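Local coordinates for protein probable ribosomal RNA small subunit methyltransferase (Thermus thermophilus, PDB 3DMH) that methylates the exocyclic N2 of a guanosine in 16S ribosomal RNA, using S-adenosylmethionine as the methyl donor, at residues 32-37 and 136-141; 116-121 and 146-151; 291-296 and 327-332; 334-339 and 352-357. All coordinates share one frame; numbering follows the deposited sequence.

Contact 1 of 4, residues 32-37 and 136-141; sequences DPVHDL and YLAGDK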
loop_
_atom_site.group_PDB
_atom_site.type_symbol
_atom_site.label_atom_id
_atom_site.label_comp_id
_atom_site.label_asym_id
_atom_site.label_seq_id
_atom_site.Cartn_x
_atom_site.Cartn_y
_atom_site.Cartn_z
ATOM N N ASP A 32 -5.906 -9.200 12.758
ATOM C CA ASP A 32 -5.616 -10.016 11.597
ATOM C C ASP A 32 -5.205 -11.388 12.127
ATOM O O ASP A 32 -4.258 -11.475 12.909
ATOM C CB ASP A 32 -4.470 -9.375 10.802
ATOM C CG ASP A 32 -4.118 -10.136 9.533
ATOM O OD1 ASP A 32 -4.031 -11.373 9.553
ATOM O OD2 ASP A 32 -3.885 -9.479 8.500
ATOM N N PRO A 33 -5.939 -12.450 11.749
ATOM C CA PRO A 33 -5.574 -13.770 12.303
ATOM C C PRO A 33 -4.134 -14.224 12.038
ATOM O O PRO A 33 -3.578 -14.972 12.854
ATOM C CB PRO A 33 -6.586 -14.729 11.660
ATOM C CG PRO A 33 -7.751 -13.840 11.269
ATOM C CD PRO A 33 -7.124 -12.525 10.874
ATOM N N VAL A 34 -3.525 -13.776 10.934
ATOM C CA VAL A 34 -2.139 -14.182 10.643
ATOM C C VAL A 34 -1.195 -13.506 11.637
ATOM O O VAL A 34 -0.381 -14.163 12.291
ATOM C CB VAL A 34 -1.737 -13.890 9.171
ATOM C CG1 VAL A 34 -0.254 -14.159 8.936
ATOM C CG2 VAL A 34 -2.599 -14.696 8.206
ATOM N N HIS A 35 -1.301 -12.183 11.765
ATOM C CA HIS A 35 -0.476 -11.486 12.748
ATOM C C HIS A 35 -0.778 -11.953 14.187
ATOM O O HIS A 35 0.131 -12.059 15.013
ATOM C CB HIS A 35 -0.611 -9.955 12.624
ATOM C CG HIS A 35 -0.174 -9.390 11.299
ATOM N ND1 HIS A 35 1.034 -8.746 11.127
ATOM C CD2 HIS A 35 -0.796 -9.340 10.095
ATOM C CE1 HIS A 35 1.143 -8.340 9.877
ATOM N NE2 HIS A 35 0.045 -8.678 9.229
ATOM N N ASP A 36 -2.047 -12.256 14.488
ATOM C CA ASP A 36 -2.426 -12.731 15.828
ATOM C C ASP A 36 -1.774 -14.072 16.158
ATOM O O ASP A 36 -1.333 -14.293 17.274
ATOM C CB ASP A 36 -3.951 -12.863 15.980
ATOM C CG ASP A 36 -4.638 -11.521 16.147
ATOM O OD1 ASP A 36 -3.920 -10.515 16.336
ATOM O OD2 ASP A 36 -5.884 -11.468 16.068
ATOM N N LEU A 37 -1.702 -14.947 15.167
ATOM C CA LEU A 37 -1.108 -16.264 15.403
ATOM C C LEU A 37 0.402 -16.111 15.597
ATOM O O LEU A 37 0.991 -16.778 16.451
ATOM C CB LEU A 37 -1.433 -17.232 14.275
ATOM C CG LEU A 37 -1.237 -18.723 14.600
ATOM C CD1 LEU A 37 -2.152 -19.155 15.748
ATOM C CD2 LEU A 37 -1.521 -19.528 13.358
ATOM N N TYR A 136 10.435 -17.072 11.141
ATOM C CA TYR A 136 9.034 -17.353 11.443
ATOM C C TYR A 136 8.233 -16.888 10.252
ATOM O O TYR A 136 8.314 -15.717 9.876
ATOM C CB TYR A 136 8.551 -16.562 12.666
ATOM C CG TYR A 136 8.891 -17.193 13.981
ATOM C CD1 TYR A 136 8.171 -18.291 14.467
ATOM C CD2 TYR A 136 9.930 -16.696 14.753
ATOM C CE1 TYR A 136 8.488 -18.877 15.691
ATOM C CE2 TYR A 136 10.265 -17.273 15.976
ATOM C CZ TYR A 136 9.546 -18.357 16.442
ATOM O OH TYR A 136 9.883 -18.906 17.663
ATOM N N LEU A 137 7.507 -17.821 9.643
ATOM C CA LEU A 137 6.731 -17.541 8.442
ATOM C C LEU A 137 5.266 -17.803 8.745
ATOM O O LEU A 137 4.894 -18.914 9.108
ATOM C CB LEU A 137 7.206 -18.444 7.288
ATOM C CG LEU A 137 6.607 -18.129 5.920
ATOM C CD1 LEU A 137 7.191 -16.844 5.349
ATOM C CD2 LEU A 137 6.838 -19.322 4.996
ATOM N N ALA A 138 4.413 -16.788 8.600
ATOM C CA ALA A 138 3.009 -16.990 8.940
ATOM C C ALA A 138 2.102 -16.683 7.762
ATOM O O ALA A 138 2.399 -15.830 6.928
ATOM C CB ALA A 138 2.603 -16.118 10.139
ATOM N N GLY A 139 0.976 -17.383 7.683
ATOM C CA GLY A 139 0.037 -17.081 6.609
ATOM C C GLY A 139 -1.233 -17.896 6.687
ATOM O O GLY A 139 -1.629 -18.350 7.767
ATOM N N ASP A 140 -1.841 -18.083 5.523
ATOM C CA ASP A 140 -3.209 -18.576 5.389
ATOM C C ASP A 140 -3.213 -19.650 4.304
ATOM O O ASP A 140 -2.781 -19.406 3.180
ATOM C CB ASP A 140 -4.079 -17.372 4.982
ATOM C CG ASP A 140 -5.574 -17.681 4.924
ATOM O OD1 ASP A 140 -5.988 -18.857 4.899
ATOM O OD2 ASP A 140 -6.340 -16.693 4.875
ATOM N N LYS A 141 -3.672 -20.854 4.640
ATOM C CA LYS A 141 -3.726 -21.902 3.638
ATOM C C LYS A 141 -4.658 -21.562 2.471
ATOM O O LYS A 141 -4.474 -22.083 1.371
ATOM C CB LYS A 141 -4.108 -23.240 4.272
ATOM C CG LYS A 141 -2.943 -23.948 4.952
ATOM C CD LYS A 141 -3.434 -25.125 5.774
ATOM C CE LYS A 141 -3.933 -26.277 4.914
ATOM N NZ LYS A 141 -2.817 -27.091 4.357
#
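V34 lies across from G139, their CA atoms 5.4 Å apart, where the start of helix 33-37 passes strand 136-140 with axes 7.5 Å apart at closest approach and N-to-C directions at 148°, closer to antiparallel than to parallel. V34 carries the contact with both methyl branches. CG1, anti to the backbone N (chi1 173°), lies 3.7 Å from A138 CB and 3.6 Å from the carbonyl carbon A138 C. CG2 reaches further along the strand and lies against the backbone of G139, 3.8 Å from G139 C. In the fold, helix 33-41 covers one face of the N-terminal seven-stranded mixed sheet, whose strand order 3-2-1-4-5-7-6 is that of the Rossmann-like methyltransferases; strand 133-140 is the fifth, and A138 also meets L38 of the same helix. No hydrogen bond crosses between the two segments; the valine methyls meet A138 CB and the peptide atoms of A138 and G139 by van der Waals contact. The helix start is set by D32 at the N-cap position: its OD1 accepts from V34 N at 2.8 Å, which ties the first turn down beside the residue that touches the strand.

Contact 2 of 4, residues 116-121 and 146-151; sequences AYVQAS and ERYFKE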
loop_
_atom_site.group_PDB
_atom_site.type_symbol
_atom_site.label_atom_id
_atom_site.label_comp_id
_atom_site.label_asym_id
_atom_site.label_seq_id
_atom_site.Cartn_x
_atom_site.Cartn_y
_atom_site.Cartn_z
ATOM N N ALA A 116 4.958 -12.368 -6.875
ATOM C CA ALA A 116 6.248 -11.710 -7.071
ATOM C C ALA A 116 6.684 -10.999 -5.792
ATOM O O ALA A 116 7.846 -11.097 -5.375
ATOM C CB ALA A 116 6.175 -10.719 -8.224
ATOM N N TYR A 117 5.750 -10.288 -5.172
ATOM C CA TYR A 117 6.064 -9.556 -3.947
ATOM C C TYR A 117 6.417 -10.502 -2.804
ATOM O O TYR A 117 7.372 -10.259 -2.046
ATOM C CB TYR A 117 4.894 -8.664 -3.546
ATOM C CG TYR A 117 5.281 -7.660 -2.495
ATOM C CD1 TYR A 117 5.816 -6.426 -2.857
ATOM C CD2 TYR A 117 5.141 -7.949 -1.137
ATOM C CE1 TYR A 117 6.197 -5.500 -1.921
ATOM C CE2 TYR A 117 5.522 -7.022 -0.177
ATOM C CZ TYR A 117 6.034 -5.786 -0.578
ATOM O OH TYR A 117 6.431 -4.866 0.361
ATOM N N VAL A 118 5.665 -11.591 -2.696
ATOM C CA VAL A 118 5.931 -12.597 -1.670
ATOM C C VAL A 118 7.304 -13.215 -1.932
ATOM O O VAL A 118 8.101 -13.387 -1.007
ATOM C CB VAL A 118 4.831 -13.697 -1.588
ATOM C CG1 VAL A 118 5.231 -14.795 -0.594
ATOM C CG2 VAL A 118 3.471 -13.106 -1.210
ATOM N N GLN A 119 7.596 -13.549 -3.196
ATOM C CA GLN A 119 8.867 -14.208 -3.500
ATOM C C GLN A 119 10.060 -13.327 -3.157
ATOM O O GLN A 119 11.055 -13.802 -2.593
ATOM C CB GLN A 119 8.932 -14.616 -4.981
ATOM C CG GLN A 119 10.198 -15.396 -5.340
ATOM C CD GLN A 119 10.234 -16.779 -4.716
ATOM O OE1 GLN A 119 9.192 -17.334 -4.354
ATOM N NE2 GLN A 119 11.434 -17.345 -4.584
ATOM N N ALA A 120 9.944 -12.044 -3.495
ATOM C CA ALA A 120 10.986 -11.070 -3.192
ATOM C C ALA A 120 11.174 -10.977 -1.682
ATOM O O ALA A 120 12.301 -10.857 -1.195
ATOM C CB ALA A 120 10.612 -9.702 -3.756
ATOM N N SER A 121 10.061 -11.037 -0.952
ATOM C CA SER A 121 10.090 -11.017 0.521
ATOM C C SER A 121 10.755 -12.258 1.115
ATOM O O SER A 121 11.530 -12.156 2.078
ATOM C CB SER A 121 8.683 -10.849 1.100
ATOM O OG SER A 121 8.166 -9.560 0.758
ATOM N N GLU A 146 0.812 -22.964 1.832
ATOM C CA GLU A 146 1.537 -24.200 1.552
ATOM C C GLU A 146 2.570 -23.999 0.448
ATOM O O GLU A 146 3.702 -24.461 0.577
ATOM C CB GLU A 146 0.597 -25.379 1.282
ATOM C CG GLU A 146 -0.142 -25.877 2.541
ATOM C CD GLU A 146 0.777 -26.265 3.723
ATOM O OE1 GLU A 146 1.964 -26.628 3.516
ATOM O OE2 GLU A 146 0.293 -26.218 4.878
ATOM N N ARG A 147 2.189 -23.268 -0.602
ATOM C CA ARG A 147 3.102 -22.948 -1.700
ATOM C C ARG A 147 4.300 -22.115 -1.230
ATOM O O ARG A 147 5.449 -22.418 -1.580
ATOM C CB ARG A 147 2.342 -22.290 -2.873
ATOM C CG ARG A 147 3.172 -21.405 -3.823
ATOM C CD ARG A 147 2.371 -20.982 -5.075
ATOM N NE ARG A 147 1.825 -19.627 -5.044
ATOM C CZ ARG A 147 0.592 -19.327 -4.648
ATOM N NH1 ARG A 147 -0.221 -20.287 -4.219
ATOM N NH2 ARG A 147 0.173 -18.080 -4.677
ATOM N N TYR A 148 4.031 -21.092 -0.414
ATOM C CA TYR A 148 5.091 -20.203 0.035
ATOM C C TYR A 148 6.000 -20.868 1.063
ATOM O O TYR A 148 7.215 -20.651 1.046
ATOM C CB TYR A 148 4.504 -18.893 0.560
ATOM C CG TYR A 148 3.781 -18.082 -0.503
ATOM C CD1 TYR A 148 4.376 -17.823 -1.744
ATOM C CD2 TYR A 148 2.514 -17.541 -0.251
ATOM C CE1 TYR A 148 3.711 -17.043 -2.720
ATOM C CE2 TYR A 148 1.845 -16.768 -1.213
ATOM C CZ TYR A 148 2.455 -16.523 -2.444
ATOM O OH TYR A 148 1.800 -15.751 -3.398
ATOM N N PHE A 149 5.410 -21.689 1.930
ATOM C CA PHE A 149 6.165 -22.471 2.918
ATOM C C PHE A 149 7.077 -23.488 2.228
ATOM O O PHE A 149 8.218 -23.686 2.645
ATOM C CB PHE A 149 5.197 -23.165 3.882
ATOM C CG PHE A 149 5.866 -24.001 4.950
ATOM C CD1 PHE A 149 7.092 -23.629 5.506
ATOM C CD2 PHE A 149 5.239 -25.152 5.418
ATOM C CE1 PHE A 149 7.699 -24.406 6.496
ATOM C CE2 PHE A 149 5.828 -25.936 6.419
ATOM C CZ PHE A 149 7.064 -25.562 6.958
ATOM N N LYS A 150 6.579 -24.122 1.167
ATOM C CA LYS A 150 7.397 -25.038 0.362
ATOM C C LYS A 150 8.598 -24.308 -0.253
ATOM O O LYS A 150 9.721 -24.831 -0.250
ATOM C CB LYS A 150 6.542 -25.696 -0.724
ATOM C CG LYS A 150 7.274 -26.754 -1.545
ATOM C CD LYS A 150 6.312 -27.557 -2.399
ATOM C CE LYS A 150 7.058 -28.626 -3.175
ATOM N NZ LYS A 150 6.150 -29.696 -3.665
ATOM N N GLU A 151 8.357 -23.094 -0.757
ATOM C CA GLU A 151 9.421 -22.268 -1.322
ATOM C C GLU A 151 10.422 -21.819 -0.246
ATOM O O GLU A 151 11.639 -21.849 -0.472
ATOM C CB GLU A 151 8.832 -21.085 -2.112
ATOM C CG GLU A 151 9.854 -20.105 -2.742
ATOM C CD GLU A 151 10.819 -20.748 -3.750
ATOM O OE1 GLU A 151 10.563 -21.871 -4.242
ATOM O OE2 GLU A 151 11.855 -20.116 -4.051
#
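V118 and Y148 make the apolar part of this helix-helix contact, their CA atoms 7.8 Å apart. V118 CG1 sits over the centre of the Y148 ring, 3.4 Å from the centroid and 14° off the ring normal, a CH-pi contact made on the face. The branch gets there because CG1 is anti to the backbone N, which aims it across at the neighbouring helix. V118 CG2 lies beyond, toward the phenol end, 3.8 Å from Y148 OH. The two side chains cross at about a right angle, so the valine rests on the ring instead of running along it. An alanine in place of Y148 is likely to open a gap opposite V118, whose CG1 would lose the aromatic face it lies on.

Helices 115-128 and 145-156 flank strand 133-140 in sequence, and the three form an alpha-beta-alpha unit of the N-terminal Rossmann-like domain. F149, next to Y148, turns to the sheet and touches A171 and L173 of strand 168-174, while Y148 faces the other helix.

The polar part is one hydrogen bond between side chains. Q119 NE2 donates to E151 OE2 over 2.9 Å, with an N-H...O angle of 159°. The acceptor lies close to the amide plane of Q119, whereas the donor arrives 40° out of the carboxylate plane of E151. Both chains bend at chi2, which brings their ends together; Q119 OE1 is left 3.3 Å from E151 CG. Separately, R147 NH2 makes a weak hydrogen bond to Y148 OH.

Contact 3 of 4, residues 291-296 and 327-332; sequences EALTEE and AARLRP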
loop_
_atom_site.group_PDB
_atom_site.type_symbol
_atom_site.label_atom_id
_atom_site.label_comp_id
_atom_site.label_asym_id
_atom_site.label_seq_id
_atom_site.Cartn_x
_atom_site.Cartn_y
_atom_site.Cartn_z
ATOM N N GLU A 291 -1.766 13.131 4.572
ATOM C CA GLU A 291 -0.897 13.353 5.734
ATOM C C GLU A 291 0.357 14.160 5.403
ATOM O O GLU A 291 0.813 14.981 6.212
ATOM C CB GLU A 291 -0.537 11.988 6.332
ATOM C CG GLU A 291 0.550 11.967 7.364
ATOM C CD GLU A 291 1.811 11.331 6.867
ATOM O OE1 GLU A 291 1.792 10.620 5.826
ATOM O OE2 GLU A 291 2.830 11.543 7.550
ATOM N N ALA A 292 0.902 13.930 4.206
ATOM C CA ALA A 292 2.159 14.584 3.798
ATOM C C ALA A 292 1.991 16.047 3.393
ATOM O O ALA A 292 2.988 16.768 3.264
ATOM C CB ALA A 292 2.800 13.820 2.652
ATOM N N LEU A 293 0.752 16.487 3.171
ATOM C CA LEU A 293 0.518 17.849 2.669
ATOM C C LEU A 293 0.526 18.849 3.804
ATOM O O LEU A 293 0.304 18.494 4.970
ATOM C CB LEU A 293 -0.809 17.955 1.912
ATOM C CG LEU A 293 -1.073 16.952 0.784
ATOM C CD1 LEU A 293 -2.408 17.227 0.140
ATOM C CD2 LEU A 293 0.027 16.900 -0.271
ATOM N N THR A 294 0.771 20.111 3.463
ATOM C CA THR A 294 0.618 21.165 4.448
ATOM C C THR A 294 -0.864 21.293 4.750
ATOM O O THR A 294 -1.711 20.872 3.953
ATOM C CB THR A 294 1.136 22.523 3.930
ATOM O OG1 THR A 294 0.453 22.846 2.711
ATOM C CG2 THR A 294 2.628 22.457 3.679
ATOM N N GLU A 295 -1.187 21.876 5.900
ATOM C CA GLU A 295 -2.568 22.168 6.251
ATOM C C GLU A 295 -3.257 23.009 5.160
ATOM O O GLU A 295 -4.431 22.797 4.854
ATOM C CB GLU A 295 -2.584 22.925 7.586
ATOM C CG GLU A 295 -3.952 23.108 8.213
ATOM C CD GLU A 295 -3.866 23.597 9.640
ATOM O OE1 GLU A 295 -3.197 22.932 10.468
ATOM O OE2 GLU A 295 -4.460 24.656 9.942
ATOM N N GLU A 296 -2.497 23.916 4.554
ATOM C CA GLU A 296 -3.046 24.927 3.644
ATOM C C GLU A 296 -3.225 24.502 2.180
ATOM O O GLU A 296 -3.948 25.169 1.431
ATOM C CB GLU A 296 -2.224 26.225 3.704
ATOM C CG GLU A 296 -0.723 26.072 3.420
ATOM C CD GLU A 296 0.117 25.862 4.688
ATOM O OE1 GLU A 296 -0.406 25.304 5.681
ATOM O OE2 GLU A 296 1.309 26.252 4.689
ATOM N N ALA A 327 -13.136 16.870 -0.781
ATOM C CA ALA A 327 -14.010 18.015 -0.512
ATOM C C ALA A 327 -13.261 19.131 0.217
ATOM O O ALA A 327 -13.429 20.323 -0.091
ATOM C CB ALA A 327 -15.212 17.562 0.301
ATOM N N ALA A 328 -12.437 18.737 1.183
ATOM C CA ALA A 328 -11.717 19.678 2.027
ATOM C C ALA A 328 -10.537 20.353 1.328
ATOM O O ALA A 328 -10.169 21.481 1.678
ATOM C CB ALA A 328 -11.253 18.984 3.320
ATOM N N ARG A 329 -9.964 19.684 0.333
ATOM C CA ARG A 329 -8.738 20.150 -0.308
ATOM C C ARG A 329 -9.006 20.926 -1.588
ATOM O O ARG A 329 -8.076 21.501 -2.150
ATOM C CB ARG A 329 -7.811 18.974 -0.628
ATOM C CG ARG A 329 -7.188 18.245 0.580
ATOM C CD ARG A 329 -5.975 19.003 1.041
ATOM N NE ARG A 329 -5.345 18.425 2.229
ATOM C CZ ARG A 329 -4.425 19.055 2.956
ATOM N NH1 ARG A 329 -4.017 20.290 2.632
ATOM N NH2 ARG A 329 -3.905 18.459 4.023
ATOM N N LEU A 330 -10.252 20.918 -2.066
ATOM C CA LEU A 330 -10.604 21.667 -3.286
ATOM C C LEU A 330 -10.878 23.135 -3.011
ATOM O O LEU A 330 -11.582 23.475 -2.049
ATOM C CB LEU A 330 -11.824 21.063 -3.992
ATOM C CG LEU A 330 -11.540 19.857 -4.892
ATOM C CD1 LEU A 330 -12.832 19.115 -5.289
ATOM C CD2 LEU A 330 -10.743 20.270 -6.126
ATOM N N ARG A 331 -10.326 23.998 -3.863
ATOM C CA ARG A 331 -10.669 25.418 -3.852
ATOM C C ARG A 331 -12.080 25.602 -4.394
ATOM O O ARG A 331 -12.565 24.767 -5.156
ATOM C CB ARG A 331 -9.668 26.230 -4.682
ATOM C CG ARG A 331 -8.390 26.534 -3.929
ATOM C CD ARG A 331 -7.486 27.492 -4.689
ATOM N NE ARG A 331 -6.811 26.797 -5.772
ATOM C CZ ARG A 331 -5.546 26.387 -5.750
ATOM N NH1 ARG A 331 -4.759 26.619 -4.705
ATOM N NH2 ARG A 331 -5.062 25.742 -6.799
ATOM N N PRO A 332 -12.762 26.694 -4.001
ATOM C CA PRO A 332 -14.062 26.947 -4.628
ATOM C C PRO A 332 -13.972 26.906 -6.153
ATOM O O PRO A 332 -13.021 27.445 -6.733
ATOM C CB PRO A 332 -14.402 28.366 -4.170
ATOM C CG PRO A 332 -13.671 28.540 -2.891
ATOM C CD PRO A 332 -12.413 27.724 -3.003
#
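The guanidinium of R329 has L293 over one face and the carbonyl of T294 at its edge. L293 CD1 lies 3.8 Å above the plane, displaced toward the rim of the group, and L293 CB is 3.8 Å from R329 NH2. At the edge, R329 NH1 donates to T294 O over 2.7 Å; the oxygen is only 15° out of the guanidinium plane, and the C=O...N angle of 165° puts the donor nearly in line with the carbonyl. R329 NH2 adds a weak bond to the same oxygen at 3.3 Å, so T294 O receives both terminal nitrogens. A bend at chi2 (-83°) turns the arginine from the end of helix 317-329 toward the loop that joins strands 283-286 and 299-304. Beyond the two segments, R329 NE forms a salt bridge with D290 and NH1 donates also to A297 O. The contact lies in the Rossmann-like methyltransferase domain, where the same loop begins near the S-adenosylmethionine-binding residues D288 and V289. With a carboxylate on NE and main-chain carbonyls on NH1, the buried arginine probably stays charged and holds the irregular loop by its backbone as well as by a side chain.

Contact 4 of 4, residues 334-339 and 352-357; sequences GVFFLV and EKFGAF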
loop_
_atom_site.group_PDB
_atom_site.type_symbol
_atom_site.label_atom_id
_atom_site.label_comp_id
_atom_site.label_asym_id
_atom_site.label_seq_id
_atom_site.Cartn_x
_atom_site.Cartn_y
_atom_site.Cartn_z
ATOM N N GLY A 334 -13.409 24.237 -7.702
ATOM C CA GLY A 334 -12.644 23.011 -7.975
ATOM C C GLY A 334 -13.527 21.808 -8.257
ATOM O O GLY A 334 -14.708 21.780 -7.888
ATOM N N VAL A 335 -12.959 20.812 -8.929
ATOM C CA VAL A 335 -13.736 19.640 -9.328
ATOM C C VAL A 335 -13.112 18.321 -8.878
ATOM O O VAL A 335 -11.890 18.212 -8.718
ATOM C CB VAL A 335 -14.010 19.632 -10.849
ATOM C CG1 VAL A 335 -14.889 20.813 -11.246
ATOM C CG2 VAL A 335 -12.713 19.635 -11.661
ATOM N N PHE A 336 -13.979 17.331 -8.675
ATOM C CA PHE A 336 -13.592 16.015 -8.159
ATOM C C PHE A 336 -14.105 14.930 -9.095
ATOM O O PHE A 336 -15.288 14.939 -9.475
ATOM C CB PHE A 336 -14.220 15.845 -6.782
ATOM C CG PHE A 336 -13.931 14.526 -6.111
ATOM C CD1 PHE A 336 -12.636 14.002 -6.088
ATOM C CD2 PHE A 336 -14.952 13.834 -5.466
ATOM C CE1 PHE A 336 -12.350 12.796 -5.425
ATOM C CE2 PHE A 336 -14.698 12.626 -4.800
ATOM C CZ PHE A 336 -13.393 12.105 -4.772
ATOM N N PHE A 337 -13.224 13.994 -9.456
ATOM C CA PHE A 337 -13.594 12.834 -10.269
ATOM C C PHE A 337 -13.234 11.566 -9.506
ATOM O O PHE A 337 -12.093 11.434 -9.048
ATOM C CB PHE A 337 -12.804 12.792 -11.588
ATOM C CG PHE A 337 -13.112 13.909 -12.524
ATOM C CD1 PHE A 337 -13.998 13.733 -13.585
ATOM C CD2 PHE A 337 -12.509 15.154 -12.354
ATOM C CE1 PHE A 337 -14.275 14.786 -14.451
ATOM C CE2 PHE A 337 -12.771 16.193 -13.216
ATOM C CZ PHE A 337 -13.662 16.016 -14.275
ATOM N N LEU A 338 -14.185 10.637 -9.393
ATOM C CA LEU A 338 -13.948 9.365 -8.703
ATOM C C LEU A 338 -14.476 8.218 -9.551
ATOM O O LEU A 338 -15.558 8.326 -10.127
ATOM C CB LEU A 338 -14.662 9.385 -7.348
ATOM C CG LEU A 338 -14.644 8.109 -6.500
ATOM C CD1 LEU A 338 -14.696 8.413 -5.001
ATOM C CD2 LEU A 338 -15.821 7.224 -6.904
ATOM N N VAL A 339 -13.732 7.120 -9.632
ATOM C CA VAL A 339 -14.212 5.970 -10.408
ATOM C C VAL A 339 -14.289 4.742 -9.508
ATOM O O VAL A 339 -13.394 4.515 -8.681
ATOM C CB VAL A 339 -13.353 5.735 -11.681
ATOM C CG1 VAL A 339 -11.903 5.381 -11.335
ATOM C CG2 VAL A 339 -13.972 4.654 -12.582
ATOM N N GLU A 352 -23.353 14.272 0.618
ATOM C CA GLU A 352 -23.117 14.817 1.950
ATOM C C GLU A 352 -21.962 15.821 1.956
ATOM O O GLU A 352 -22.040 16.861 2.611
ATOM C CB GLU A 352 -22.848 13.688 2.944
ATOM C CG GLU A 352 -22.622 14.154 4.379
ATOM C CD GLU A 352 -21.777 13.194 5.186
ATOM O OE1 GLU A 352 -21.309 12.169 4.633
ATOM O OE2 GLU A 352 -21.565 13.472 6.386
ATOM N N LYS A 353 -20.895 15.518 1.220
ATOM C CA LYS A 353 -19.682 16.335 1.297
ATOM C C LYS A 353 -19.612 17.514 0.320
ATOM O O LYS A 353 -18.938 18.511 0.609
ATOM C CB LYS A 353 -18.428 15.464 1.181
ATOM C CG LYS A 353 -18.253 14.446 2.309
ATOM C CD LYS A 353 -17.954 15.119 3.652
ATOM C CE LYS A 353 -18.198 14.153 4.808
ATOM N NZ LYS A 353 -17.741 14.720 6.099
ATOM N N PHE A 354 -20.291 17.391 -0.822
ATOM C CA PHE A 354 -20.273 18.414 -1.869
ATOM C C PHE A 354 -21.630 19.098 -2.046
ATOM O O PHE A 354 -21.703 20.222 -2.554
ATOM C CB PHE A 354 -19.824 17.811 -3.207
ATOM C CG PHE A 354 -18.360 17.465 -3.262
ATOM C CD1 PHE A 354 -17.422 18.412 -3.669
ATOM C CD2 PHE A 354 -17.926 16.187 -2.923
ATOM C CE1 PHE A 354 -16.060 18.095 -3.732
ATOM C CE2 PHE A 354 -16.575 15.855 -2.990
ATOM C CZ PHE A 354 -15.639 16.817 -3.399
ATOM N N GLY A 355 -22.698 18.411 -1.638
ATOM C CA GLY A 355 -24.058 18.920 -1.769
ATOM C C GLY A 355 -24.791 18.400 -2.996
ATOM O O GLY A 355 -26.026 18.413 -3.044
ATOM N N ALA A 356 -24.023 17.956 -3.993
ATOM C CA ALA A 356 -24.554 17.423 -5.244
ATOM C C ALA A 356 -23.473 16.618 -5.954
ATOM O O ALA A 356 -22.292 16.732 -5.619
ATOM C CB ALA A 356 -25.045 18.553 -6.153
ATOM N N PHE A 357 -23.879 15.804 -6.924
ATOM C CA PHE A 357 -22.932 15.048 -7.748
ATOM C C PHE A 357 -23.559 14.736 -9.105
ATOM O O PHE A 357 -24.773 14.853 -9.282
ATOM C CB PHE A 357 -22.505 13.742 -7.044
ATOM C CG PHE A 357 -23.584 12.701 -7.023
ATOM C CD1 PHE A 357 -23.636 11.706 -8.005
ATOM C CD2 PHE A 357 -24.584 12.742 -6.051
ATOM C CE1 PHE A 357 -24.658 10.759 -8.008
ATOM C CE2 PHE A 357 -25.611 11.797 -6.042
ATOM C CZ PHE A 357 -25.653 10.805 -7.029
#
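Strand 334-340, an inner strand of the C-terminal sheet in the Rossmann-like methyltransferase domain, meets here the helix 346-354 that follows it in the chain and packs on a face of that sheet. The contact rests on two phenylalanines. F336 points from the strand toward the helix end, and F354, on the last turn of the helix, points back. The nearest atoms are F336 CD2 and F354 CE2, 3.6 Å apart, and F354 CZ also comes within 3.8 Å of F336 CB, at the root of the other side chain. The ring planes lie 15° apart, nearly parallel, but the centroids are 5.5 Å apart; the rings are therefore slid past each other, with little overlap. Taken as whole side chains, the two cross at about a right angle. For F336, CG is anti to the backbone N (chi1 179°), which carries the ring out from the strand to F354. Replacing F336 by an alanine would probably leave F354 CE2 and CZ without their aromatic neighbour on the strand and open a gap between strand and helix.

Around the pair, F336 also touches A326 of helix 317-329 and I302 and T304 of strand 299-304, while F354 touches A327. After F354 the helix stops at G355, whose phi of 97° suits glycine, since a CB there would press against the carbonyl O of the preceding residue. A helix that follows its strand and packs back on the face of the sheet is the layering typical of the Rossmann-like methyltransferase fold; here two phenylalanines make the contact.

In the fold
The four contacts fall into two pairs, one in each of two domains whose sheets share the strand order 3-2-1-4-5-7-6. Contacts 1 and 2 lie 14 Å apart between centres and touch through the salt bridge of K141 NZ to E146 OE2 (3.3 Å). Contacts 3 and 4 lie 15 Å apart between centres and touch where A327 CA meets F354 CZ (3.5 Å). The pairs sit on opposite sides of the chain's centre, contacts 1 and 3 being 38 Å apart between centres. As for the bound ligands, S-adenosylmethionine is about 10 Å from the side chain of L293 in contact 3, and guanosine about 13 Å from that of F336 in contact 4.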